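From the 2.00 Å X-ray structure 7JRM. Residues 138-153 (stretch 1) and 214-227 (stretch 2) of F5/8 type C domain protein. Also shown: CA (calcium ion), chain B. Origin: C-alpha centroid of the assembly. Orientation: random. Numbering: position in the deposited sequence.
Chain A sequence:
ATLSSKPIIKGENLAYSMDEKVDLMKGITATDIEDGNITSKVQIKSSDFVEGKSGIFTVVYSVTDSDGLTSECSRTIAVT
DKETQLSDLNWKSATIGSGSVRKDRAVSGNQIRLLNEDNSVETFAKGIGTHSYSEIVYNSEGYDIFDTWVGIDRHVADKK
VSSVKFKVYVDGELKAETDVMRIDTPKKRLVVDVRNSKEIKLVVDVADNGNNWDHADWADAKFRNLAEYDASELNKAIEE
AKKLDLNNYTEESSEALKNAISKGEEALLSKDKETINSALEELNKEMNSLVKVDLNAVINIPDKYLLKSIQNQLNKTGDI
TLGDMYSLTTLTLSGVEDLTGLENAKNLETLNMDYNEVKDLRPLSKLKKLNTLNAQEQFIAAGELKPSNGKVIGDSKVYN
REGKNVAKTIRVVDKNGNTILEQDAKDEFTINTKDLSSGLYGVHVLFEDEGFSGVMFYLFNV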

# COMPACT_ATOMS: atom_id res chain seq x y z
N TYR A 138 28.15 14.19 25.29
CA TYR A 138 27.00 13.31 25.34
C TYR A 138 27.44 11.86 25.20
O TYR A 138 28.47 11.56 24.57
N ASN A 139 26.66 10.96 25.79
CA ASN A 139 26.83 9.53 25.55
C ASN A 139 26.36 9.22 24.13
O ASN A 139 25.20 9.47 23.80
N SER A 140 27.25 8.67 23.31
CA SER A 140 26.95 8.38 21.91
C SER A 140 26.93 6.89 21.62
O SER A 140 27.00 6.49 20.45
N GLU A 141 26.83 6.05 22.65
CA GLU A 141 26.85 4.61 22.45
C GLU A 141 25.57 4.14 21.76
O GLU A 141 24.46 4.50 22.18
N GLY A 142 25.72 3.35 20.71
CA GLY A 142 24.60 2.81 19.98
C GLY A 142 24.07 3.69 18.86
O GLY A 142 23.15 3.26 18.15
N TYR A 143 24.62 4.88 18.68
CA TYR A 143 24.16 5.81 17.66
C TYR A 143 25.09 5.76 16.45
O TYR A 143 26.27 5.42 16.56
N ASP A 144 24.55 6.12 15.29
CA ASP A 144 25.26 6.02 14.02
C ASP A 144 25.67 7.37 13.46
O ASP A 144 26.82 7.54 13.04
N ILE A 145 24.77 8.34 13.44
CA ILE A 145 24.99 9.62 12.77
C ILE A 145 24.61 10.75 13.71
O ILE A 145 23.58 10.68 14.39
N PHE A 146 25.44 11.79 13.76
CA PHE A 146 25.11 13.03 14.45
C PHE A 146 24.85 14.12 13.42
O PHE A 146 25.69 14.36 12.55
N ASP A 147 23.70 14.78 13.53
CA ASP A 147 23.27 15.79 12.58
C ASP A 147 22.83 17.04 13.33
O ASP A 147 22.13 16.94 14.35
N THR A 148 23.24 18.20 12.84
CA THR A 148 22.94 19.44 13.54
C THR A 148 23.11 20.63 12.60
O THR A 148 23.86 20.58 11.63
N TRP A 149 22.37 21.70 12.90
CA TRP A 149 22.62 23.02 12.35
C TRP A 149 23.37 23.85 13.38
O TRP A 149 23.16 23.70 14.59
N VAL A 150 24.26 24.72 12.91
CA VAL A 150 25.06 25.56 13.79
C VAL A 150 25.07 26.98 13.25
O VAL A 150 24.90 27.22 12.05
N GLY A 151 25.27 27.93 14.16
CA GLY A 151 25.32 29.33 13.77
C GLY A 151 25.23 30.23 14.98
O GLY A 151 25.05 29.77 16.12
N ILE A 152 25.37 31.52 14.72
CA ILE A 152 25.24 32.54 15.75
C ILE A 152 23.76 32.80 16.00
O ILE A 152 22.99 33.02 15.06
N ASP A 153 23.36 32.76 17.27
CA ASP A 153 21.96 33.02 17.61
C ASP A 153 21.57 34.44 17.22
O ASP A 153 22.37 35.37 17.33
N ASP A 214 29.06 35.80 22.09
CA ASP A 214 29.18 34.56 21.32
C ASP A 214 28.04 33.60 21.66
O ASP A 214 28.23 32.51 22.20
N HIS A 215 26.83 34.02 21.32
CA HIS A 215 25.65 33.17 21.47
C HIS A 215 25.62 32.18 20.32
O HIS A 215 25.49 32.57 19.16
N ALA A 216 25.74 30.89 20.63
CA ALA A 216 25.83 29.84 19.63
C ALA A 216 24.77 28.78 19.88
O ALA A 216 24.46 28.46 21.03
N ASP A 217 24.22 28.24 18.79
CA ASP A 217 23.17 27.23 18.86
C ASP A 217 23.60 25.96 18.14
O ASP A 217 24.15 26.02 17.04
N TRP A 218 23.35 24.82 18.78
CA TRP A 218 23.35 23.53 18.11
C TRP A 218 21.90 23.23 17.75
O TRP A 218 21.18 22.53 18.47
N ALA A 219 21.46 23.80 16.63
CA ALA A 219 20.05 23.76 16.25
C ALA A 219 19.68 22.41 15.66
O ALA A 219 20.37 21.91 14.76
N ASP A 220 18.59 21.83 16.15
CA ASP A 220 18.08 20.54 15.69
C ASP A 220 19.12 19.43 15.84
O ASP A 220 19.11 18.45 15.10
N ALA A 221 20.03 19.59 16.80
CA ALA A 221 21.07 18.60 17.04
C ALA A 221 20.44 17.28 17.47
O ALA A 221 19.71 17.23 18.47
N LYS A 222 20.73 16.21 16.73
CA LYS A 222 20.07 14.94 16.98
C LYS A 222 20.94 13.80 16.49
O LYS A 222 21.74 13.95 15.57
N PHE A 223 20.77 12.65 17.13
CA PHE A 223 21.34 11.41 16.64
C PHE A 223 20.42 10.79 15.59
O PHE A 223 19.21 10.98 15.62
N ARG A 224 21.02 10.07 14.65
CA ARG A 224 20.26 9.38 13.61
C ARG A 224 20.81 7.97 13.45
O ARG A 224 22.02 7.79 13.30
N ASN A 225 19.91 6.99 13.49
CA ASN A 225 20.29 5.59 13.44
C ASN A 225 19.83 4.95 12.13
O ASN A 225 18.79 5.32 11.58
N LEU A 226 20.61 3.99 11.66
CA LEU A 226 20.21 3.21 10.50
C LEU A 226 18.95 2.41 10.82
O LEU A 226 18.70 2.04 11.97
N ALA A 227 18.15 2.17 9.78
CA ALA A 227 16.87 1.49 9.98
C ALA A 227 17.08 0.08 10.51
O ALA A 227 18.03 -0.62 10.13

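The two stretches run antiparallel (157° and 154° between strand directions), and a beta bulge between Asp147 and Trp149 shifts the register by one. Side chains of Phe146, Val150, Trp218 and Phe223 share one face. Phe223 (chi1 -73°, m) has the largest covered area, 139 Å². Its ring lies flat on that of Tyr143 (m), planes at 1° and centroids 4.0 Å apart, an offset stack; Ser140 CB lies 3.9 Å from Phe223 CZ, and Phe146 (t) CB lies 4.4 Å from Phe223 CD1. Phe146 CE1 reaches Ala221 CB at 4.0 Å. Farther along, Val150 CG1 (m) abuts Trp218 CE3 (m) at 3.5 Å.

On the other face, Trp149 (m) lies beside Ala219, with Trp149 CB 3.8 Å from Ala219 CB. The indole meets Asp220 CB by its edge. Arg224 (m) extends to Asp147 (t), forming a salt bridge, Arg224 NH2 to Asp147 OD2 3.1 Å, whose hydrogen bond is weak at 126°. Asp144 OD2 accepts from Leu226 N at 2.9 Å, while Asn225 OD1 accepts from Asp144 N at 3.2 Å.

At the far end, Asp153 OD1 and Asp217 OD2 lie 2.7 Å apart, so one acid is probably protonated. One water bridges Asp153 OD2 (2.6 Å) and His215 ND1 (2.8 Å). Asp214 points away and binds calcium through OD1 and OD2.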

# COMPACT_ATOMS: atom_id res chain seq x y z
CB TYR A 138 26.00 13.63 24.22
CG TYR A 138 25.11 14.82 24.49
CD1 TYR A 138 25.48 16.09 24.08
CD2 TYR A 138 23.90 14.67 25.15
CE1 TYR A 138 24.67 17.19 24.32
CE2 TYR A 138 23.08 15.76 25.39
CZ TYR A 138 23.47 17.01 24.98
OH TYR A 138 22.67 18.10 25.22
CB ASN A 139 26.06 8.72 26.58
CG ASN A 139 26.29 7.22 26.45
OD1 ASN A 139 26.13 6.64 25.38
ND2 ASN A 139 26.66 6.58 27.56
CB SER A 140 27.95 9.09 21.00
OG SER A 140 29.27 8.67 21.27
CB GLU A 141 27.02 3.89 23.79
CG GLU A 141 28.27 4.28 24.55
CD GLU A 141 28.51 3.43 25.77
OE1 GLU A 141 28.38 2.19 25.67
OE2 GLU A 141 28.81 3.99 26.85
CB TYR A 143 24.08 7.23 18.21
CG TYR A 143 23.04 7.39 19.30
CD1 TYR A 143 21.69 7.18 19.03
CD2 TYR A 143 23.40 7.74 20.59
CE1 TYR A 143 20.73 7.32 20.02
CE2 TYR A 143 22.45 7.89 21.58
CZ TYR A 143 21.12 7.68 21.29
OH TYR A 143 20.17 7.82 22.28
CB ASP A 144 24.39 5.28 12.99
CG ASP A 144 24.03 3.88 13.43
OD1 ASP A 144 24.95 3.11 13.78
OD2 ASP A 144 22.83 3.54 13.42
CB ILE A 145 24.19 9.71 11.45
CG1 ILE A 145 24.83 8.82 10.38
CG2 ILE A 145 24.10 11.15 10.96
CD1 ILE A 145 26.19 9.28 9.93
CB PHE A 146 26.23 13.45 15.40
CG PHE A 146 26.04 14.83 15.97
CD1 PHE A 146 25.01 15.08 16.86
CD2 PHE A 146 26.89 15.86 15.61
CE1 PHE A 146 24.83 16.35 17.38
CE2 PHE A 146 26.71 17.13 16.13
CZ PHE A 146 25.68 17.38 17.02
CB ASP A 147 22.12 15.26 11.71
CG ASP A 147 21.82 16.15 10.52
OD1 ASP A 147 22.59 17.11 10.28
OD2 ASP A 147 20.82 15.88 9.82
CB THR A 148 23.85 19.63 14.77
OG1 THR A 148 23.42 20.78 15.51
CG2 THR A 148 25.30 19.82 14.34
CB TRP A 149 21.31 23.73 11.98
CG TRP A 149 20.58 23.14 10.81
CD1 TRP A 149 19.46 22.38 10.84
CD2 TRP A 149 20.92 23.30 9.42
NE1 TRP A 149 19.08 22.04 9.56
CE2 TRP A 149 19.96 22.59 8.67
CE3 TRP A 149 21.95 23.97 8.74
CZ2 TRP A 149 19.99 22.53 7.28
CZ3 TRP A 149 21.97 23.91 7.36
CH2 TRP A 149 21.00 23.19 6.64
CB VAL A 150 26.51 25.03 13.94
CG1 VAL A 150 26.51 23.70 14.68
CG2 VAL A 150 27.18 24.90 12.58
CB ILE A 152 25.98 33.82 15.34
CG1 ILE A 152 27.48 33.58 15.24
CG2 ILE A 152 25.68 34.95 16.33
CD1 ILE A 152 28.20 33.62 16.57
CB ASP A 153 21.73 32.79 19.11
CG ASP A 153 20.27 32.89 19.49
OD1 ASP A 153 19.49 31.97 19.14
OD2 ASP A 153 19.89 33.87 20.16
CB ASP A 214 30.54 33.91 21.58
CG ASP A 214 31.64 34.51 20.72
OD1 ASP A 214 31.34 35.41 19.91
OD2 ASP A 214 32.80 34.07 20.85
CB HIS A 215 24.38 34.01 21.50
CG HIS A 215 24.26 34.90 22.69
ND1 HIS A 215 23.05 35.40 23.14
CD2 HIS A 215 25.20 35.40 23.53
CE1 HIS A 215 23.25 36.15 24.20
NE2 HIS A 215 24.54 36.17 24.46
CB ALA A 216 27.22 29.19 19.62
CB ASP A 217 21.86 27.72 18.24
CG ASP A 217 21.31 28.95 18.91
OD1 ASP A 217 21.51 29.10 20.14
OD2 ASP A 217 20.68 29.77 18.21
CB TRP A 218 23.96 22.44 18.99
CG TRP A 218 25.37 22.72 19.42
CD1 TRP A 218 25.76 23.39 20.54
CD2 TRP A 218 26.57 22.34 18.74
NE1 TRP A 218 27.14 23.45 20.60
CE2 TRP A 218 27.65 22.81 19.50
CE3 TRP A 218 26.83 21.65 17.55
CZ2 TRP A 218 28.98 22.61 19.12
CZ3 TRP A 218 28.15 21.45 17.18
CH2 TRP A 218 29.21 21.93 17.96
CB ALA A 219 19.74 24.88 15.26
CB ASP A 220 17.59 20.62 14.24
CG ASP A 220 16.35 19.78 13.99
OD1 ASP A 220 15.30 20.09 14.58
OD2 ASP A 220 16.43 18.82 13.19
CB ALA A 221 22.06 19.10 18.09
CB LYS A 222 18.70 14.90 16.28
CG LYS A 222 18.78 15.04 14.77
CD LYS A 222 17.39 15.12 14.15
CE LYS A 222 17.47 15.53 12.68
NZ LYS A 222 16.12 15.86 12.13
CB PHE A 223 21.56 10.41 17.78
CG PHE A 223 22.71 10.76 18.68
CD1 PHE A 223 24.01 10.80 18.20
CD2 PHE A 223 22.49 11.04 20.02
CE1 PHE A 223 25.06 11.12 19.03
CE2 PHE A 223 23.55 11.35 20.86
CZ PHE A 223 24.84 11.39 20.36
CB ARG A 224 20.34 10.14 12.28
CG ARG A 224 19.85 11.58 12.34
CD ARG A 224 20.12 12.31 11.04
NE ARG A 224 19.30 11.80 9.94
CZ ARG A 224 18.54 12.57 9.16
NH1 ARG A 224 17.83 12.02 8.19
NH2 ARG A 224 18.49 13.88 9.36
CB ASN A 225 19.71 4.81 14.62
CG ASN A 225 20.56 4.93 15.87
OD1 ASN A 225 21.47 5.75 15.93
ND2 ASN A 225 20.27 4.10 16.87
CB LEU A 226 21.34 2.26 10.07
CG LEU A 226 22.70 2.90 9.82
CD1 LEU A 226 23.71 1.86 9.34
CD2 LEU A 226 22.58 4.03 8.81
CB ALA A 227 16.09 1.45 8.66
CA CA B . 34.14 35.51 19.39
O HOH W 1 20.70 34.03 22.62
O HOH W 2 33.30 37.71 19.93